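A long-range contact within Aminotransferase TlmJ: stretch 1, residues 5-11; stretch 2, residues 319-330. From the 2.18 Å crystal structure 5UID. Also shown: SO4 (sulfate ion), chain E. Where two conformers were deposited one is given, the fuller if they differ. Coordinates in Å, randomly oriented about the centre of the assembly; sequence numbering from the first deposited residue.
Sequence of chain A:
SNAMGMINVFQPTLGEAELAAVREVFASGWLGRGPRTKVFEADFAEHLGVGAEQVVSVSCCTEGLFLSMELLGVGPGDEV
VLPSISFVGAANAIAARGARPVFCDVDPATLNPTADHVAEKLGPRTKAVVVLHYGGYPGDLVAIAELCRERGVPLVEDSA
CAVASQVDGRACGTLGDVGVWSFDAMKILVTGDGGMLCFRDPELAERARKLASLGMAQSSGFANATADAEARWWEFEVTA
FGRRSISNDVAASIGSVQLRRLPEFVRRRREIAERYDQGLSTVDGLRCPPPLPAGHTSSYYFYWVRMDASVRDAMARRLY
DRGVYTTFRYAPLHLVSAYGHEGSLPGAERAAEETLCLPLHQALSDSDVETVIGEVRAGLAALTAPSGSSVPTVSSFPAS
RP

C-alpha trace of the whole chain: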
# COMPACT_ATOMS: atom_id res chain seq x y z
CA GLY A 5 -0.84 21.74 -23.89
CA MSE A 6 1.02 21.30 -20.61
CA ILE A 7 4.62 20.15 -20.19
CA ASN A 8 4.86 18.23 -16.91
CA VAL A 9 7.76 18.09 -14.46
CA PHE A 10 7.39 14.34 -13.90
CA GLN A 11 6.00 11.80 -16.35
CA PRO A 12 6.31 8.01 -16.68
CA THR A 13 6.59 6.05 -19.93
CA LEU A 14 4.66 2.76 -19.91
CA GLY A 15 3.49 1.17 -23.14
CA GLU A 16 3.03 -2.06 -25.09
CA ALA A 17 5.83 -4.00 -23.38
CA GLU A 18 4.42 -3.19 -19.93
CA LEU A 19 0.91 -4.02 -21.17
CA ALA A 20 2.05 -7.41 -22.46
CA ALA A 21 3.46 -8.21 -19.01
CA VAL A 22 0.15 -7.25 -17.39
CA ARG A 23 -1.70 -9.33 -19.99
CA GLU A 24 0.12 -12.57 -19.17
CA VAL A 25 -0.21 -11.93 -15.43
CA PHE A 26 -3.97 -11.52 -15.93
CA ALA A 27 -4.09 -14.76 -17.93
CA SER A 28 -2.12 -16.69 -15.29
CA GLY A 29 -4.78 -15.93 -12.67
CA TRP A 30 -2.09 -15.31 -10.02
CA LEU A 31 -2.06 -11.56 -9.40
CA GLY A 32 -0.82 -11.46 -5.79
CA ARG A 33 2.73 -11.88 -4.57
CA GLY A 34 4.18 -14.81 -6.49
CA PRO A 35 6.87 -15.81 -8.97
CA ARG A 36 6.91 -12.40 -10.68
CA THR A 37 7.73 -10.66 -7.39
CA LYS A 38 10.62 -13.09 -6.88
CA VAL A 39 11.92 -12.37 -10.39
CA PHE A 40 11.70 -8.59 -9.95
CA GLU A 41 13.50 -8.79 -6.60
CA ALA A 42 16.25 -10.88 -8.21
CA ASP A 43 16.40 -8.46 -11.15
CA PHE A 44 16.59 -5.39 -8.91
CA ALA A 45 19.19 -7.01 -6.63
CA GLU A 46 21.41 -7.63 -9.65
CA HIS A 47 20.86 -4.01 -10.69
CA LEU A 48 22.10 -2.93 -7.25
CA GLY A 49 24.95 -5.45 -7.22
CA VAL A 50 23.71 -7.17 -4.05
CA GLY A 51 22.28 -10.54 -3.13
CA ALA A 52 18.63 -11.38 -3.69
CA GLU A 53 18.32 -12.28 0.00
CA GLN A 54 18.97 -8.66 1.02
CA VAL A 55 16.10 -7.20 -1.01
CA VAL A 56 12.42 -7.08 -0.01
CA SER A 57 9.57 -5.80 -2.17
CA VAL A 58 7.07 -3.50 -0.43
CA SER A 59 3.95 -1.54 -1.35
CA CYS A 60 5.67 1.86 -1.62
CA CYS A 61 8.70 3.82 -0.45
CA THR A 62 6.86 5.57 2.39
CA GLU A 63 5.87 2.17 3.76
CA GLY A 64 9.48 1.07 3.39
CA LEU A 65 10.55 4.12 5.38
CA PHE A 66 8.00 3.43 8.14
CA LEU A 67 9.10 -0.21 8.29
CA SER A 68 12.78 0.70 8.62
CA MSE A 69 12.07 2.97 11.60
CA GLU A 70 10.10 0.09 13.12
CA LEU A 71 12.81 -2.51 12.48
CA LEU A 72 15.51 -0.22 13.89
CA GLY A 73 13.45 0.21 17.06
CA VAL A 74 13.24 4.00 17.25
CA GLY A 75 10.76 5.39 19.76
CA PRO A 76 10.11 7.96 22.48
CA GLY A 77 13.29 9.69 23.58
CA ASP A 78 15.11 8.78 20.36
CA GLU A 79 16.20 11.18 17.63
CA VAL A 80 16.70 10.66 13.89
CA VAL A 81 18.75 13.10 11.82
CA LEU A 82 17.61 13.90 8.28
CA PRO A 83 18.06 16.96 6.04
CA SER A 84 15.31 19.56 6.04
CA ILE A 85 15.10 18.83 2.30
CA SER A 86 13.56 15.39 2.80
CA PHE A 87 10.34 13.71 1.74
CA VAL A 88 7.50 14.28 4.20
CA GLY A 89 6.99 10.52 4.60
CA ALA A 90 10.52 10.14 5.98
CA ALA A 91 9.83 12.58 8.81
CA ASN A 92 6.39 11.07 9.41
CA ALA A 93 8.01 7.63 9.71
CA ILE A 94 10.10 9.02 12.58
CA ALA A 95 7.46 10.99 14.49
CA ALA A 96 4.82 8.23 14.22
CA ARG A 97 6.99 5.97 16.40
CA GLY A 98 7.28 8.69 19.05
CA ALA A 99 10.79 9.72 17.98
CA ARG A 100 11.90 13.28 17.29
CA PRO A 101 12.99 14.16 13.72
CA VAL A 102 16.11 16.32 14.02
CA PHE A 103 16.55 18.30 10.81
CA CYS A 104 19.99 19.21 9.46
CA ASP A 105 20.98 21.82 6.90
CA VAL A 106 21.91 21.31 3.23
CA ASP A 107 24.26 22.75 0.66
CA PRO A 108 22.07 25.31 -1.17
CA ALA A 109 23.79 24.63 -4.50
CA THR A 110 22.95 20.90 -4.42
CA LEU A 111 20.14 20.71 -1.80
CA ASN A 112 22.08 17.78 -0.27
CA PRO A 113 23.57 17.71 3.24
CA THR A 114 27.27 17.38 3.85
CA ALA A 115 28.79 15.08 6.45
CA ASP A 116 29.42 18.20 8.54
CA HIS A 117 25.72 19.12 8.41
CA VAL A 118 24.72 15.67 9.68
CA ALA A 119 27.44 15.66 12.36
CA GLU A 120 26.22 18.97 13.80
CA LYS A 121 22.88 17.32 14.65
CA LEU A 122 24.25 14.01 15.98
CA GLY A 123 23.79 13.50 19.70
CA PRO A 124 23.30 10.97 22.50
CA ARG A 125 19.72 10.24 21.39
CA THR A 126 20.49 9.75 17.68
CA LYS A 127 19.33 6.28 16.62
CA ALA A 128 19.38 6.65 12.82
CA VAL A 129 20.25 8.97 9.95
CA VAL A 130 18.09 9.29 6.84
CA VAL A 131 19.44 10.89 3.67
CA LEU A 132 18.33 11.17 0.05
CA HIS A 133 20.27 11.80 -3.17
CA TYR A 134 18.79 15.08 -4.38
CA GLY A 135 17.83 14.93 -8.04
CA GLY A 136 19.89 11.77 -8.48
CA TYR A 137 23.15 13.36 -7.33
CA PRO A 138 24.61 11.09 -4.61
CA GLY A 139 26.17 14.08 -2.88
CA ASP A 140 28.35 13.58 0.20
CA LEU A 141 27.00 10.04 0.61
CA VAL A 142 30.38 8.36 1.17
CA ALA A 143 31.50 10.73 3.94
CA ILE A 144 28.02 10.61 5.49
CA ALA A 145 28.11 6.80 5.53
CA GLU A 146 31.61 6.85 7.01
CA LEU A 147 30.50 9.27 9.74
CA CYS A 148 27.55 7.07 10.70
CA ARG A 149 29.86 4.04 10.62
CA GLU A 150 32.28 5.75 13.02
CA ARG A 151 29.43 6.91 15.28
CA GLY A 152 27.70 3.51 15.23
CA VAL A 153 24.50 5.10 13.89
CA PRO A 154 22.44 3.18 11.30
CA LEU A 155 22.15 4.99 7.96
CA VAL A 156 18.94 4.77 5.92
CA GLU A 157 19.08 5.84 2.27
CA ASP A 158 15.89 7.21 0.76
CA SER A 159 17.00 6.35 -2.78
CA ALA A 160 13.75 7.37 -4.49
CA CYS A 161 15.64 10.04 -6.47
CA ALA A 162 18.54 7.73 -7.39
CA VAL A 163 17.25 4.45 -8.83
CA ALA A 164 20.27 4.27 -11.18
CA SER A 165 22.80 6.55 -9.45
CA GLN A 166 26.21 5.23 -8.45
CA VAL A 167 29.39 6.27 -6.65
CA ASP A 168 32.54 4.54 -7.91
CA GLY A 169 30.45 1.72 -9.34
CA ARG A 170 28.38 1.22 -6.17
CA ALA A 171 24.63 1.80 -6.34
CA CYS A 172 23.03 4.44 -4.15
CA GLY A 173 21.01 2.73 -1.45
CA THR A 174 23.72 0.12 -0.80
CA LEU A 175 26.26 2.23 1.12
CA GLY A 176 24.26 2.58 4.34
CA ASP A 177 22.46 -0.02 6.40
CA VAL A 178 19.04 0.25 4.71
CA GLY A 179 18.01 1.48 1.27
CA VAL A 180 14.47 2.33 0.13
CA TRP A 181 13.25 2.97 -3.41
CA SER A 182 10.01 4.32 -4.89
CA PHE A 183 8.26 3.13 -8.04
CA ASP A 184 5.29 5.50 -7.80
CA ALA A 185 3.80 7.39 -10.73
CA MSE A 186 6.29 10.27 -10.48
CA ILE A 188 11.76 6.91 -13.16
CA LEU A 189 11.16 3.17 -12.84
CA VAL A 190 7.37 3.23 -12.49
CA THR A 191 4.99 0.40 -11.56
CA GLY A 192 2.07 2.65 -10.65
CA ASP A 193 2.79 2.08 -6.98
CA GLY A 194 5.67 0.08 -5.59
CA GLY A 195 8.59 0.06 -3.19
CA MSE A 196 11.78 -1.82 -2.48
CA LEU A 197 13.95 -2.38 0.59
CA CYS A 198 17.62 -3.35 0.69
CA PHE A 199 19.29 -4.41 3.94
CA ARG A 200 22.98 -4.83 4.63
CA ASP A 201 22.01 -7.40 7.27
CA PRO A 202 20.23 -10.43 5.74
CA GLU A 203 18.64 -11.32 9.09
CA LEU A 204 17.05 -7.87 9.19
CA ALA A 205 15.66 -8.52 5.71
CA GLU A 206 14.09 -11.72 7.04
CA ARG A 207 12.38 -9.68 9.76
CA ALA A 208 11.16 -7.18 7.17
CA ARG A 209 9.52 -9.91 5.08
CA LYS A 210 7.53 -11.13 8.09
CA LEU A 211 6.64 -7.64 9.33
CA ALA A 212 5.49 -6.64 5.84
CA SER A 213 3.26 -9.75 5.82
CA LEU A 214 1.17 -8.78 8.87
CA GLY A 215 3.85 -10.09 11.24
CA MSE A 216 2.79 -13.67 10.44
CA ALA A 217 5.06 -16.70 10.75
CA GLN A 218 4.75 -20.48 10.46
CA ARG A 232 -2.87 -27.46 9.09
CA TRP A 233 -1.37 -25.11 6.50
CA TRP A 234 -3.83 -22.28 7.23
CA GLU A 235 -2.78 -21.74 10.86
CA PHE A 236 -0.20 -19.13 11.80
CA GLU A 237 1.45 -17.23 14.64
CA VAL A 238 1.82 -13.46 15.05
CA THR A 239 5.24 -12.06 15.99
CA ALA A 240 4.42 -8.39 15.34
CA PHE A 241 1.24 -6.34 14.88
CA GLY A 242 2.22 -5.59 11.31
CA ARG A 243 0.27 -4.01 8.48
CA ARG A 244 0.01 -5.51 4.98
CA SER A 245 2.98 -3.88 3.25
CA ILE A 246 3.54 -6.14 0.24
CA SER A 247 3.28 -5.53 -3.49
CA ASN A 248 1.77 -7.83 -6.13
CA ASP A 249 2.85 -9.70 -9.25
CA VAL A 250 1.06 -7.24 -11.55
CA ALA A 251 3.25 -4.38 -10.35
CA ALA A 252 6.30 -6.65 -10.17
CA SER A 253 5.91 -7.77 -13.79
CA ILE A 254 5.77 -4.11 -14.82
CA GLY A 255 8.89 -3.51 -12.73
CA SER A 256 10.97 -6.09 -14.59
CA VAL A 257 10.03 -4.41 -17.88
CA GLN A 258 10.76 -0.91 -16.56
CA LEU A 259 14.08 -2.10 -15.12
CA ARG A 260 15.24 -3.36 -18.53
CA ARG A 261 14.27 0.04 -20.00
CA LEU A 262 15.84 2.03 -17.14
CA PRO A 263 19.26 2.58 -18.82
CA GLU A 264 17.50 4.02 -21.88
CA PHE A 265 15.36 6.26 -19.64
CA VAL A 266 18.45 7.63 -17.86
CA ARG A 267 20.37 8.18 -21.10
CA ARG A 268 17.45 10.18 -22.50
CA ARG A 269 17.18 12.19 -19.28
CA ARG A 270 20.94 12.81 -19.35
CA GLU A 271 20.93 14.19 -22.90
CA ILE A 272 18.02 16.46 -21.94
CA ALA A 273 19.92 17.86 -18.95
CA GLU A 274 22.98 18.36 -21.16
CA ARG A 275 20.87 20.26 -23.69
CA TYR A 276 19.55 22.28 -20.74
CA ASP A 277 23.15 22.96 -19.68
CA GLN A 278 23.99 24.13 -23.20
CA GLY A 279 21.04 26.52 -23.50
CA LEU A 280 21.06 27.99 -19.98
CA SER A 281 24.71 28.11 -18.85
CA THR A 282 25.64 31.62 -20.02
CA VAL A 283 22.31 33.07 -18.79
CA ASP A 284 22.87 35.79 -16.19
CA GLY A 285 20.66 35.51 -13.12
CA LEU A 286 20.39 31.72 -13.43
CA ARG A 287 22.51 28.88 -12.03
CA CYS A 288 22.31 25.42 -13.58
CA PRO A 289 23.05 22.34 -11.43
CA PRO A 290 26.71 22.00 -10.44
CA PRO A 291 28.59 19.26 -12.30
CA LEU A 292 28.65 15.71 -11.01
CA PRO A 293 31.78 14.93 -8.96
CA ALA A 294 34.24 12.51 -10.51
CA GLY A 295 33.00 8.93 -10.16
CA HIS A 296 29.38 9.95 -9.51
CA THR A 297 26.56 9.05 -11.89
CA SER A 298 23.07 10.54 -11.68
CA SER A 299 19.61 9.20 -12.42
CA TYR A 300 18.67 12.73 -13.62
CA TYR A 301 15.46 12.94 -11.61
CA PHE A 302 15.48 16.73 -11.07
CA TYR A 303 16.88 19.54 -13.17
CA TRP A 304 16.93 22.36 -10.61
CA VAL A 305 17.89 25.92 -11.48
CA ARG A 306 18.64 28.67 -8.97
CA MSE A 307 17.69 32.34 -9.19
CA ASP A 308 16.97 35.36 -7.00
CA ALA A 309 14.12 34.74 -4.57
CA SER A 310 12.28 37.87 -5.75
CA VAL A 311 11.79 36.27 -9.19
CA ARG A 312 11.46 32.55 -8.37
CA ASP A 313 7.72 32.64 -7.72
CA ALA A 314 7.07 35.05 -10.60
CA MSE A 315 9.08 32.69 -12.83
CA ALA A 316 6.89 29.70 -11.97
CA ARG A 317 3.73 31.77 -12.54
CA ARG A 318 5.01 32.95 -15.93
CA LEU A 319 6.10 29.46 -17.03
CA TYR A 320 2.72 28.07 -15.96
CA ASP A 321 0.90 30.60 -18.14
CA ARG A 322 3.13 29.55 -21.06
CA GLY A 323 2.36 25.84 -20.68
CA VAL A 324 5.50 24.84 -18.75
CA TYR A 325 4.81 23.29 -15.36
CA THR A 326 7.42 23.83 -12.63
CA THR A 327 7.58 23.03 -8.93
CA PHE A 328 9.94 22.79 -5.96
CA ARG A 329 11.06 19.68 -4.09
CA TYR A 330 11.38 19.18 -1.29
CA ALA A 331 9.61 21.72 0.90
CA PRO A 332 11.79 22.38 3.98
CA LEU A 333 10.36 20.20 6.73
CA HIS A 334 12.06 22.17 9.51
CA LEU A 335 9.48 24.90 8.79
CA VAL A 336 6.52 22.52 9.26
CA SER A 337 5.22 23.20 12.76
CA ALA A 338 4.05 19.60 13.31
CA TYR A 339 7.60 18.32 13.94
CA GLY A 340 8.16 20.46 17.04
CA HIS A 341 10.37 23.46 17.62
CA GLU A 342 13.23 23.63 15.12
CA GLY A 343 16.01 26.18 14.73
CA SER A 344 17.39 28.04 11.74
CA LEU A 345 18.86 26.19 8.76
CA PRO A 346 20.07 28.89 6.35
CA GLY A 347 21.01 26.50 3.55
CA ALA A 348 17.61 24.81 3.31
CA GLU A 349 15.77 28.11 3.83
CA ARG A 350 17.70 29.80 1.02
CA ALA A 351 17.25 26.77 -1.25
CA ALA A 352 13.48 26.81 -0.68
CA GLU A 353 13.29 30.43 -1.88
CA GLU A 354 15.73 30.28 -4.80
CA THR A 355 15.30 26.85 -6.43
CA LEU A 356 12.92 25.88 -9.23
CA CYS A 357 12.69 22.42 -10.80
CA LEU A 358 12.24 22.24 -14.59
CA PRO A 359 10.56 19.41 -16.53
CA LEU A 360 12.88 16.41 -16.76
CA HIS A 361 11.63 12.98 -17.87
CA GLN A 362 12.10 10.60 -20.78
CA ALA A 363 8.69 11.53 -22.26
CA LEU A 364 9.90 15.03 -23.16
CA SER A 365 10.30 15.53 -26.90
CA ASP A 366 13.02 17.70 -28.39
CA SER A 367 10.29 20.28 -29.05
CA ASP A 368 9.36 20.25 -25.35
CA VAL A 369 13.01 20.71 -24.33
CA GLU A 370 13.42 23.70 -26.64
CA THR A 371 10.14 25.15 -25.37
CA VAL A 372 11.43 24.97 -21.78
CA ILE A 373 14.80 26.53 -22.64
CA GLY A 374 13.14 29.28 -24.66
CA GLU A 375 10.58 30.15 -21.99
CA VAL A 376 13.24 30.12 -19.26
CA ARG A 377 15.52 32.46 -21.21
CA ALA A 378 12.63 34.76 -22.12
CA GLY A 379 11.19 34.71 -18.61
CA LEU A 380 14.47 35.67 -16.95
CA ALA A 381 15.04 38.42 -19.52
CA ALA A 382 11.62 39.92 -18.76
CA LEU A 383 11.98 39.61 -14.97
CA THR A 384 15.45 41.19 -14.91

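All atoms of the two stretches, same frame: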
# COMPACT_ATOMS: atom_id res chain seq x y z
N GLY A 5 -1.32 22.92 -24.60
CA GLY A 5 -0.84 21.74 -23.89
C GLY A 5 0.04 22.07 -22.70
O GLY A 5 0.56 23.18 -22.60
N MSE A 6 0.20 21.10 -21.81
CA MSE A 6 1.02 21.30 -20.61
C MSE A 6 2.22 20.36 -20.58
O MSE A 6 2.08 19.16 -20.76
CB MSE A 6 0.18 21.12 -19.35
CG MSE A 6 -0.32 22.42 -18.75
SE MSE A 6 1.12 23.53 -18.03
CE MSE A 6 0.02 24.98 -17.34
N ILE A 7 3.40 20.93 -20.33
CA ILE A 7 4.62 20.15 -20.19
C ILE A 7 4.85 19.88 -18.70
O ILE A 7 5.06 20.82 -17.93
CB ILE A 7 5.82 20.89 -20.80
CG1 ILE A 7 5.62 21.07 -22.31
CG2 ILE A 7 7.11 20.15 -20.51
CD1 ILE A 7 6.73 21.83 -22.99
N ASN A 8 4.81 18.61 -18.32
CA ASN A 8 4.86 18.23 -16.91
C ASN A 8 6.29 18.11 -16.41
O ASN A 8 7.23 17.88 -17.18
CB ASN A 8 4.12 16.90 -16.69
CG ASN A 8 2.70 16.93 -17.22
OD1 ASN A 8 1.81 17.55 -16.64
ND2 ASN A 8 2.48 16.23 -18.33
N VAL A 9 6.45 18.24 -15.09
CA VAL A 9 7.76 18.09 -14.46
C VAL A 9 8.14 16.63 -14.35
O VAL A 9 9.30 16.25 -14.59
CB VAL A 9 7.77 18.78 -13.08
CG1 VAL A 9 9.14 18.64 -12.43
CG2 VAL A 9 7.40 20.23 -13.21
N PHE A 10 7.19 15.77 -13.99
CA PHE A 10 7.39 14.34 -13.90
C PHE A 10 6.42 13.64 -14.84
O PHE A 10 5.27 14.07 -14.98
CB PHE A 10 7.17 13.83 -12.47
CG PHE A 10 7.76 14.71 -11.41
CD1 PHE A 10 9.13 14.73 -11.19
CD2 PHE A 10 6.95 15.51 -10.62
CE1 PHE A 10 9.68 15.54 -10.22
CE2 PHE A 10 7.50 16.33 -9.64
CZ PHE A 10 8.86 16.34 -9.44
N GLN A 11 6.88 12.58 -15.48
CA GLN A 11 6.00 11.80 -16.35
C GLN A 11 6.58 10.42 -16.60
O GLN A 11 7.75 10.30 -17.01
CB GLN A 11 5.75 12.53 -17.67
CG GLN A 11 4.73 11.85 -18.55
CD GLN A 11 4.30 12.71 -19.72
OE1 GLN A 11 4.26 13.94 -19.61
NE2 GLN A 11 3.98 12.07 -20.84
N LEU A 319 5.95 30.73 -16.31
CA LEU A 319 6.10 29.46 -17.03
C LEU A 319 4.79 28.70 -17.07
O LEU A 319 4.45 28.08 -18.09
CB LEU A 319 7.20 28.62 -16.38
CG LEU A 319 8.61 29.17 -16.57
CD1 LEU A 319 9.65 28.29 -15.89
CD2 LEU A 319 8.91 29.30 -18.05
N TYR A 320 4.02 28.73 -15.97
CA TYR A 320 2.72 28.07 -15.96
C TYR A 320 1.80 28.64 -17.03
O TYR A 320 1.15 27.89 -17.76
CB TYR A 320 2.08 28.19 -14.57
CG TYR A 320 0.78 27.43 -14.44
CD1 TYR A 320 0.78 26.11 -14.01
CD2 TYR A 320 -0.44 28.02 -14.75
CE1 TYR A 320 -0.40 25.40 -13.88
CE2 TYR A 320 -1.62 27.31 -14.63
CZ TYR A 320 -1.60 26.01 -14.20
OH TYR A 320 -2.77 25.30 -14.07
N ASP A 321 1.74 29.97 -17.13
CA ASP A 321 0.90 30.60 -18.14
C ASP A 321 1.35 30.27 -19.56
O ASP A 321 0.54 30.38 -20.49
CB ASP A 321 0.87 32.12 -17.94
CG ASP A 321 0.25 32.53 -16.63
OD1 ASP A 321 -0.51 31.72 -16.05
OD2 ASP A 321 0.52 33.66 -16.17
N ARG A 322 2.61 29.89 -19.75
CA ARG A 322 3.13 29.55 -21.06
C ARG A 322 3.07 28.06 -21.36
O ARG A 322 3.58 27.62 -22.39
CB ARG A 322 4.57 30.04 -21.20
CG ARG A 322 4.77 31.53 -20.93
CD ARG A 322 4.32 32.38 -22.11
NE ARG A 322 4.82 33.74 -22.01
CZ ARG A 322 4.18 34.74 -21.42
NH1 ARG A 322 2.99 34.53 -20.87
NH2 ARG A 322 4.72 35.95 -21.38
N GLY A 323 2.45 27.27 -20.48
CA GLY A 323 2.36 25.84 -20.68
C GLY A 323 3.55 25.04 -20.22
O GLY A 323 3.77 23.94 -20.74
N VAL A 324 4.33 25.54 -19.27
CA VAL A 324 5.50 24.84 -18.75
C VAL A 324 5.31 24.71 -17.24
O VAL A 324 5.47 25.68 -16.50
CB VAL A 324 6.81 25.57 -19.09
CG1 VAL A 324 7.98 24.90 -18.40
CG2 VAL A 324 7.02 25.60 -20.60
N TYR A 325 4.99 23.51 -16.78
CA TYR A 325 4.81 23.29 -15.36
C TYR A 325 6.17 23.24 -14.66
O TYR A 325 7.13 22.67 -15.18
CB TYR A 325 4.04 22.00 -15.10
CG TYR A 325 3.49 21.90 -13.70
CD1 TYR A 325 2.36 22.60 -13.32
CD2 TYR A 325 4.11 21.10 -12.75
CE1 TYR A 325 1.85 22.51 -12.04
CE2 TYR A 325 3.62 21.00 -11.47
CZ TYR A 325 2.49 21.71 -11.11
OH TYR A 325 2.00 21.61 -9.83
N THR A 326 6.24 23.86 -13.49
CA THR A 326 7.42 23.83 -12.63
C THR A 326 6.95 23.63 -11.20
O THR A 326 5.78 23.84 -10.87
CB THR A 326 8.28 25.10 -12.72
OG1 THR A 326 7.48 26.25 -12.40
CG2 THR A 326 8.90 25.26 -14.09
N THR A 327 7.88 23.23 -10.34
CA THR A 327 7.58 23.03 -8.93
C THR A 327 8.89 23.06 -8.14
O THR A 327 9.97 23.23 -8.71
CB THR A 327 6.83 21.71 -8.69
OG1 THR A 327 6.42 21.63 -7.32
CG2 THR A 327 7.73 20.52 -9.01
N PHE A 328 8.77 22.91 -6.82
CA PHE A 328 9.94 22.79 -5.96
C PHE A 328 9.81 21.55 -5.09
O PHE A 328 8.76 21.30 -4.50
CB PHE A 328 10.11 24.02 -5.06
CG PHE A 328 11.17 23.85 -4.01
CD1 PHE A 328 12.51 23.93 -4.34
CD2 PHE A 328 10.83 23.59 -2.69
CE1 PHE A 328 13.50 23.76 -3.38
CE2 PHE A 328 11.80 23.42 -1.73
CZ PHE A 328 13.14 23.51 -2.07
N ARG A 329 10.89 20.77 -5.03
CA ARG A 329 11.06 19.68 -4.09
C ARG A 329 12.42 19.85 -3.42
O ARG A 329 13.38 20.28 -4.07
CB ARG A 329 11.00 18.31 -4.79
CG ARG A 329 9.70 18.03 -5.52
CD ARG A 329 8.56 17.74 -4.55
NE ARG A 329 7.38 17.25 -5.25
CZ ARG A 329 6.44 18.03 -5.77
NH1 ARG A 329 5.40 17.49 -6.39
NH2 ARG A 329 6.55 19.35 -5.67
N TYR A 330 12.51 19.54 -2.13
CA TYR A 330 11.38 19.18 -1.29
C TYR A 330 11.17 20.29 -0.28
O TYR A 330 12.14 20.83 0.25
CB TYR A 330 11.62 17.84 -0.58
CG TYR A 330 11.82 16.68 -1.53
CD1 TYR A 330 13.08 16.40 -2.06
CD2 TYR A 330 10.76 15.86 -1.89
CE1 TYR A 330 13.27 15.34 -2.93
CE2 TYR A 330 10.94 14.80 -2.76
CZ TYR A 330 12.20 14.55 -3.28
OH TYR A 330 12.38 13.49 -4.14
S SO4 E . 3.10 20.27 -6.96
O1 SO4 E . 3.67 21.16 -7.96
O2 SO4 E . 3.91 20.33 -5.74
O3 SO4 E . 3.09 18.90 -7.47
O4 SO4 E . 1.74 20.69 -6.65
O HOH W 1 3.40 23.94 -23.54

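The contact joins two segments whose touching residues are at least 314 apart in sequence and buries 508 Å² in all, with M6, Y325 and V9 covering the most surface. Its backbone core is a single beta bridge between I7 and V324. I7 N donates to G323 O (3.1 Å), and Y325 N donates to I7 O (2.9 Å), so I7 is held through both its amide and its carbonyl. A water extends this link by donating to both G5 O and G323 O.

M6, a selenomethionine, leaves the backbone sideways, yet its end reaches the C-terminal turn of the helix. There CE lies over one face of the Y320 ring, 3.5 Å from the ring centroid and 12° off its normal, a CH-pi contact; the same methyl is 3.1 Å from Y320 O. SE meanwhile packs 3.6 Å from G323 C and 4.4 Å from Y325 CB. G323 has no room for a side chain: a CB there would lie 2.9 Å from G5 O, and the phi/psi of 85/25° would also jam it against the preceding carbonyl O.

Y325 and V9 each point toward the opposing stretch, and they meet there. V9 CG2 sits at the edge of the tyrosine ring, 3.4 Å from Y325 CD2, and is tighter still against the backbone, 3.1 Å from Y325 O. V9 CG1 lies 4.1 Å from T327 CG2, carrying the apolar packing further along the second stretch.

Beyond V9, F10 CE2 lies over one face of the R329 guanidinium, 4.0 Å from R329 NH1. The second stretch also gathers a sulfate, probably from the crystallisation liquor: Y325 OH and T327 OG1 both donate to its O1 (2.5 and 2.9 Å), while R329 NH1 donates to its O3 (2.9 Å) and R329 NH2 to its O2 (2.8 Å).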